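Local coordinates for protein ornithine carbamoyltransferase (Giardia intestinalis, PDB 3GRF) that probably transfers the carbamoyl group of carbamoyl phosphate to ornithine, giving citrulline, as an ornithine carbamoyltransferase working as an assembly of three chains, at residues L62-A65 against M66-G70; T89-D92 against T93-F97; E290-A293 against S294-D297. All coordinates share one frame; numbering follows the deposited sequence.

Interaction 1: residues L62-A65 against M66-G70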
# COMPACT_ATOMS: atom_id res chain seq x y z
N LEU A 62 -1.49 -12.34 -0.21
CA LEU A 62 -2.17 -11.73 0.94
C LEU A 62 -2.99 -10.51 0.55
O LEU A 62 -4.17 -10.41 0.90
CB LEU A 62 -1.10 -11.32 1.99
CG LEU A 62 -1.00 -12.14 3.28
CD1 LEU A 62 -1.66 -13.50 3.19
CD2 LEU A 62 0.39 -12.22 3.88
N GLU A 63 -2.36 -9.59 -0.20
CA GLU A 63 -2.95 -8.33 -0.60
C GLU A 63 -4.09 -8.62 -1.63
O GLU A 63 -5.18 -8.05 -1.55
CB GLU A 63 -1.85 -7.40 -1.18
CG GLU A 63 -1.86 -5.99 -0.56
CD GLU A 63 -0.65 -5.12 -0.87
OE1 GLU A 63 0.52 -5.58 -0.66
OE2 GLU A 63 -0.86 -3.96 -1.26
N THR A 64 -3.83 -9.54 -2.56
CA THR A 64 -4.81 -9.97 -3.55
C THR A 64 -5.97 -10.72 -2.90
O THR A 64 -7.15 -10.54 -3.31
CB THR A 64 -4.14 -10.84 -4.65
OG1 THR A 64 -3.08 -10.09 -5.20
CG2 THR A 64 -5.13 -11.14 -5.83
N ALA A 65 -5.66 -11.56 -1.89
CA ALA A 65 -6.69 -12.36 -1.21
C ALA A 65 -7.71 -11.43 -0.64
O ALA A 65 -8.91 -11.64 -0.82
CB ALA A 65 -6.10 -13.28 -0.13
N MET A 66 -7.25 -10.34 -0.01
CA MET A 66 -8.19 -9.43 0.66
C MET A 66 -9.04 -8.70 -0.32
O MET A 66 -10.23 -8.55 -0.09
CB MET A 66 -7.50 -8.44 1.60
CG MET A 66 -6.82 -9.07 2.83
SD MET A 66 -7.97 -9.83 4.03
CE MET A 66 -8.87 -8.38 4.50
N THR A 67 -8.45 -8.25 -1.43
CA THR A 67 -9.24 -7.60 -2.51
C THR A 67 -10.32 -8.54 -3.02
O THR A 67 -11.45 -8.12 -3.31
CB THR A 67 -8.32 -7.18 -3.65
OG1 THR A 67 -7.31 -6.30 -3.12
CG2 THR A 67 -9.10 -6.44 -4.76
N ARG A 68 -9.98 -9.81 -3.15
CA ARG A 68 -10.95 -10.79 -3.71
C ARG A 68 -12.14 -11.08 -2.81
O ARG A 68 -13.17 -11.57 -3.27
CB ARG A 68 -10.24 -12.06 -4.12
CG ARG A 68 -9.47 -11.85 -5.42
CD ARG A 68 -8.60 -13.04 -5.74
NE ARG A 68 -9.33 -14.17 -6.32
CZ ARG A 68 -9.40 -14.46 -7.62
NH1 ARG A 68 -8.83 -13.67 -8.51
NH2 ARG A 68 -10.09 -15.53 -8.04
N LEU A 69 -11.92 -10.82 -1.52
CA LEU A 69 -12.87 -11.03 -0.43
C LEU A 69 -13.55 -9.71 -0.17
O LEU A 69 -14.54 -9.68 0.52
CB LEU A 69 -12.11 -11.47 0.82
CG LEU A 69 -12.01 -12.91 1.33
CD1 LEU A 69 -12.59 -13.97 0.46
CD2 LEU A 69 -10.56 -13.21 1.68
N GLY A 70 -12.97 -8.62 -0.69
CA GLY A 70 -13.60 -7.29 -0.72
C GLY A 70 -13.14 -6.34 0.36
O GLY A 70 -13.79 -5.33 0.64
O HOH W 1 -4.89 -6.28 -3.97
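Thr64 and Arg68 lie side by side one turn apart on the last turns of helix 56-69, pointing the same way. The methyl CG2 of Thr64 meets CD of Arg68 at 4.0 Å, and CG of Arg68 also passes 3.4 Å from Thr64 O. Arg68 carries CG beside its own backbone N (chi1 -75°), which lays the start of its chain over that carbonyl before the bend at chi3 leads the guanidinium away. OG1 of Thr64 lies beside its own backbone N (chi1 -55°) and is hydrogen-bonded to Val60 O, one turn back. The backbone closes the same turn, Arg68 N donating to Thr64 O over 2.9 Å. One residue earlier, Thr67 OG1 stands 3.2 Å from Glu63 O; a water 2.6 Å from Thr67 OG1 bridges the two, its bond to Glu63 O being weak. The carboxylate of Glu63 is salt-bridged through OE1 to Arg59, and the side chain comes about 4 Å from a bound nickel ion. Met66 curls, bent at chi2 and chi3, with CG 3.5 Å from Leu62 O, and packs on Leu47 and Ala73 of the sheet. Ala65 and Arg68 face helix 303-322 through Met315, while Glu63 and Thr67 touch His72 of the second subunit. Leu69 N to Ala65 O is already a weak bond, and the chain then turns at Gly70, with positive phi. Gly70 is the C-prime residue of a Schellman motif, which ends the helix of the beta-alpha-beta unit formed by strand 46-51, helix 56-69 and strand 72-77 in the carbamoyl-phosphate-binding domain.

Interaction 2: residues T89-D92 against T93-F97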
# COMPACT_ATOMS: atom_id res chain seq x y z
N THR A 89 6.84 -0.77 22.18
CA THR A 89 6.67 -2.09 22.81
C THR A 89 5.84 -2.94 21.85
O THR A 89 4.96 -2.42 21.12
CB THR A 89 6.09 -1.97 24.29
OG1 THR A 89 7.12 -2.20 25.25
CG2 THR A 89 5.03 -2.93 24.61
N VAL A 90 6.12 -4.24 21.83
CA VAL A 90 5.31 -5.15 21.01
C VAL A 90 3.92 -5.38 21.60
O VAL A 90 2.95 -5.47 20.85
CB VAL A 90 6.05 -6.47 20.58
CG1 VAL A 90 7.27 -6.74 21.44
CG2 VAL A 90 5.11 -7.65 20.55
N GLN A 91 3.83 -5.47 22.92
CA GLN A 91 2.54 -5.52 23.62
C GLN A 91 1.62 -4.35 23.27
O GLN A 91 0.46 -4.55 22.97
CB GLN A 91 2.75 -5.56 25.15
CG GLN A 91 1.43 -5.47 25.92
CD GLN A 91 1.64 -5.34 27.41
OE1 GLN A 91 0.68 -5.32 28.17
NE2 GLN A 91 2.90 -5.28 27.84
N ASP A 92 2.18 -3.13 23.36
CA ASP A 92 1.50 -1.88 23.08
C ASP A 92 1.12 -1.83 21.62
O ASP A 92 -0.01 -1.45 21.28
CB ASP A 92 2.40 -0.69 23.42
CG ASP A 92 2.52 -0.44 24.93
OD1 ASP A 92 1.93 -1.16 25.76
OD2 ASP A 92 3.22 0.52 25.29
N THR A 93 2.03 -2.24 20.74
CA THR A 93 1.73 -2.30 19.32
C THR A 93 0.53 -3.24 19.11
O THR A 93 -0.50 -2.83 18.55
CB THR A 93 2.98 -2.70 18.50
OG1 THR A 93 4.00 -1.71 18.69
CG2 THR A 93 2.66 -2.77 17.03
N ALA A 94 0.63 -4.48 19.61
CA ALA A 94 -0.41 -5.47 19.42
C ALA A 94 -1.74 -5.05 20.07
O ALA A 94 -2.79 -5.24 19.49
CB ALA A 94 0.04 -6.84 19.91
N GLU A 95 -1.67 -4.50 21.28
CA GLU A 95 -2.85 -4.00 21.99
C GLU A 95 -3.54 -2.93 21.17
O GLU A 95 -4.75 -2.86 21.11
CB GLU A 95 -2.49 -3.43 23.38
CG GLU A 95 -2.22 -4.49 24.48
CD GLU A 95 -3.48 -5.15 25.05
OE1 GLU A 95 -3.36 -5.92 26.04
OE2 GLU A 95 -4.59 -4.94 24.55
N VAL A 96 -2.73 -2.13 20.50
CA VAL A 96 -3.26 -1.01 19.73
C VAL A 96 -3.81 -1.45 18.37
O VAL A 96 -4.85 -0.95 17.96
CB VAL A 96 -2.20 0.08 19.60
CG1 VAL A 96 -2.54 1.04 18.49
CG2 VAL A 96 -1.98 0.78 20.98
N PHE A 97 -3.13 -2.35 17.65
CA PHE A 97 -3.67 -2.76 16.34
C PHE A 97 -4.92 -3.64 16.44
O PHE A 97 -5.73 -3.63 15.53
CB PHE A 97 -2.63 -3.24 15.28
CG PHE A 97 -1.85 -4.54 15.61
CD1 PHE A 97 -0.45 -4.49 15.74
CD2 PHE A 97 -2.49 -5.77 15.70
CE1 PHE A 97 0.30 -5.67 15.97
CE2 PHE A 97 -1.77 -6.96 15.94
CZ PHE A 97 -0.38 -6.91 16.07
O HOH W 2 -1.29 -7.12 26.88
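Thr93 grips Thr89 O with two donors at the start of helix 90-97. Its hydroxyl OG1 donates over 2.7 Å to Thr89 O, and its backbone N reaches the same oxygen at 3.0 Å. The two donors come from opposite faces of the carbonyl plane. The hydroxyl gets there because OG1 sits beside the backbone N (chi1 -61°), folded back toward the preceding turn. The backbone bonds that follow are short: Ala94 N to Val90 O is 2.8 Å and Glu95 N to Gln91 O is 2.7 Å. Gln91 and Glu95, which that last bond joins, also run side by side, pointing the same way, with their CG atoms 4.0 Å apart and the amide and carboxylate planes turned 43° from each other. Glu95 bends at chi2 after placing CG 3.1 Å from Gln91 O, whereas Gln91 is extended; a single water donates to both Gln91 OE1 and Glu95 OE1, spanning their ends. The second carboxylate oxygen of Glu95, OE2, forms a salt bridge with Arg99, one turn further on. Asp92 turns its carboxylate to the third subunit, where Arg287 forms a salt bridge with OD1 and the hydroxyl of Tyr304 a hydrogen bond. Thr93 and Val96 pack on Leu56 and Ala307 of that same subunit, so one side of the helix belongs to the subunit interface. Within its own chain, Val90 and Phe97 both rest on Met117 of helix 111-120, Gln91 touches His120 there, and the ring of Phe97 meets Phe50 of strand 46-51 with planes at about 50°.

Interaction 3: residues E290-A293 against S294-D297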
# COMPACT_ATOMS: atom_id res chain seq x y z
N GLU A 290 18.70 -27.51 -4.98
CA GLU A 290 17.79 -28.50 -4.38
C GLU A 290 17.16 -29.42 -5.43
O GLU A 290 16.76 -30.56 -5.12
CB GLU A 290 16.73 -27.81 -3.52
CG GLU A 290 15.74 -26.93 -4.30
CD GLU A 290 16.22 -25.50 -4.52
OE1 GLU A 290 15.46 -24.72 -5.12
OE2 GLU A 290 17.32 -25.13 -4.08
N GLN A 291 17.11 -28.95 -6.68
CA GLN A 291 16.70 -29.83 -7.79
C GLN A 291 17.32 -29.43 -9.13
O GLN A 291 17.83 -28.33 -9.26
CB GLN A 291 15.19 -29.91 -7.90
CG GLN A 291 14.48 -28.68 -7.33
CD GLN A 291 14.43 -27.62 -8.32
OE1 GLN A 291 14.76 -26.45 -8.07
NE2 GLN A 291 14.06 -28.01 -9.52
N THR A 292 17.32 -30.35 -10.09
CA THR A 292 17.76 -30.06 -11.45
C THR A 292 16.69 -29.33 -12.22
O THR A 292 15.52 -29.41 -11.87
CB THR A 292 18.18 -31.32 -12.23
OG1 THR A 292 17.07 -32.19 -12.44
CG2 THR A 292 19.29 -32.08 -11.50
N ALA A 293 17.12 -28.60 -13.25
CA ALA A 293 16.22 -27.83 -14.08
C ALA A 293 15.26 -28.79 -14.80
O ALA A 293 14.08 -28.50 -14.96
CB ALA A 293 17.03 -26.93 -15.07
N SER A 294 15.74 -29.99 -15.15
CA SER A 294 14.91 -31.03 -15.77
C SER A 294 13.73 -31.51 -14.91
O SER A 294 12.76 -32.00 -15.44
CB SER A 294 15.74 -32.24 -16.15
OG SER A 294 16.06 -33.00 -15.01
N VAL A 295 13.83 -31.39 -13.59
CA VAL A 295 12.73 -31.82 -12.69
C VAL A 295 11.76 -30.66 -12.58
O VAL A 295 10.58 -30.80 -12.86
CB VAL A 295 13.25 -32.30 -11.30
CG1 VAL A 295 12.10 -32.62 -10.34
CG2 VAL A 295 14.18 -33.54 -11.47
N ILE A 296 12.26 -29.50 -12.20
CA ILE A 296 11.36 -28.35 -12.03
C ILE A 296 10.68 -27.89 -13.30
O ILE A 296 9.56 -27.38 -13.25
CB ILE A 296 12.01 -27.16 -11.26
CG1 ILE A 296 11.00 -26.01 -11.03
CG2 ILE A 296 13.33 -26.69 -11.94
CD1 ILE A 296 11.23 -25.18 -9.76
N ASP A 297 11.36 -28.06 -14.43
CA ASP A 297 10.82 -27.64 -15.72
C ASP A 297 10.29 -28.86 -16.47
O ASP A 297 9.77 -28.74 -17.58
CB ASP A 297 11.88 -26.91 -16.55
CG ASP A 297 12.42 -25.68 -15.85
OD1 ASP A 297 11.67 -24.96 -15.14
OD2 ASP A 297 13.61 -25.42 -16.00
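Thr292 and Ser294 join through their hydroxyls where the chain enters the short helix 293-296: OG1 of Thr292 donates to OG of Ser294 over 2.9 Å. Both oxygens occupy the crowded position between their own backbone N and carbonyl carbon (chi1 65° and 75°), and these matching torsions turn the two hydroxyls toward each other at the start of the helix. Ser294 OG is also hydrogen-bonded to Asp267, so the small polar link continues into helix 267-270. Thr292 stands at the N-cap position. Its hydroxyl serves the serine side chain, and CG2 of Val295 comes to 3.3 Å from OG1, the side chains of Thr292 and Val295 lying at a slant to one another. Val295 holds CG1 anti to its backbone N (chi1 175°), which leaves CG2 beside that N and facing the threonine. The carbonyl of Thr292 receives two backbone donors. Ile296 N lies in the carbonyl plane at 3.3 Å from Thr292 O, whereas Val295 N, 3.1 Å from the same oxygen, sits well above that plane. Ala293 O in turn accepts from Asp297 N at 2.8 Å. The Asp297 side chain lies near Ala293, OD2 being 3.9 Å from Ala293 CB, and its OD2 forms a salt bridge with Arg287. Gln291, bent at chi2, crosses Ile296, but its amide end is modelled too close to that residue for its placement to be trusted. Around the turn, Gln291 and Val295 pack on Phe279 of strand 278-281, Gln291 also reaches Thr240 of strand 237-240, and Val295 touches Met270 of helix 267-270. Backbone hydrogen bonds of Glu290 and Thr292 with Val265 tie the incoming loop to the segment before that helix.

Overall arrangement
From the N terminus the three contacts follow in series, none nesting in or crossing another, and each closes only a local turn. Interaction 1 ends helix 56-69, just before strand 72-77; interaction 2 opens helix 90-97, ahead of strand 103-107, after an unmodelled stretch. Both belong to the carbamoyl-phosphate-binding domain, with centres 25 Å apart. Interaction 3 begins helix 293-296 in the Asp/Orn-binding domain, on the opposite side of the chain's centre from interaction 2, their centres 44 Å apart. In the assembly, Arg287, which pairs with Asp297 of interaction 3, has a counterpart in the third subunit that meets Asp92 of interaction 2; interaction 1 lies against the second subunit.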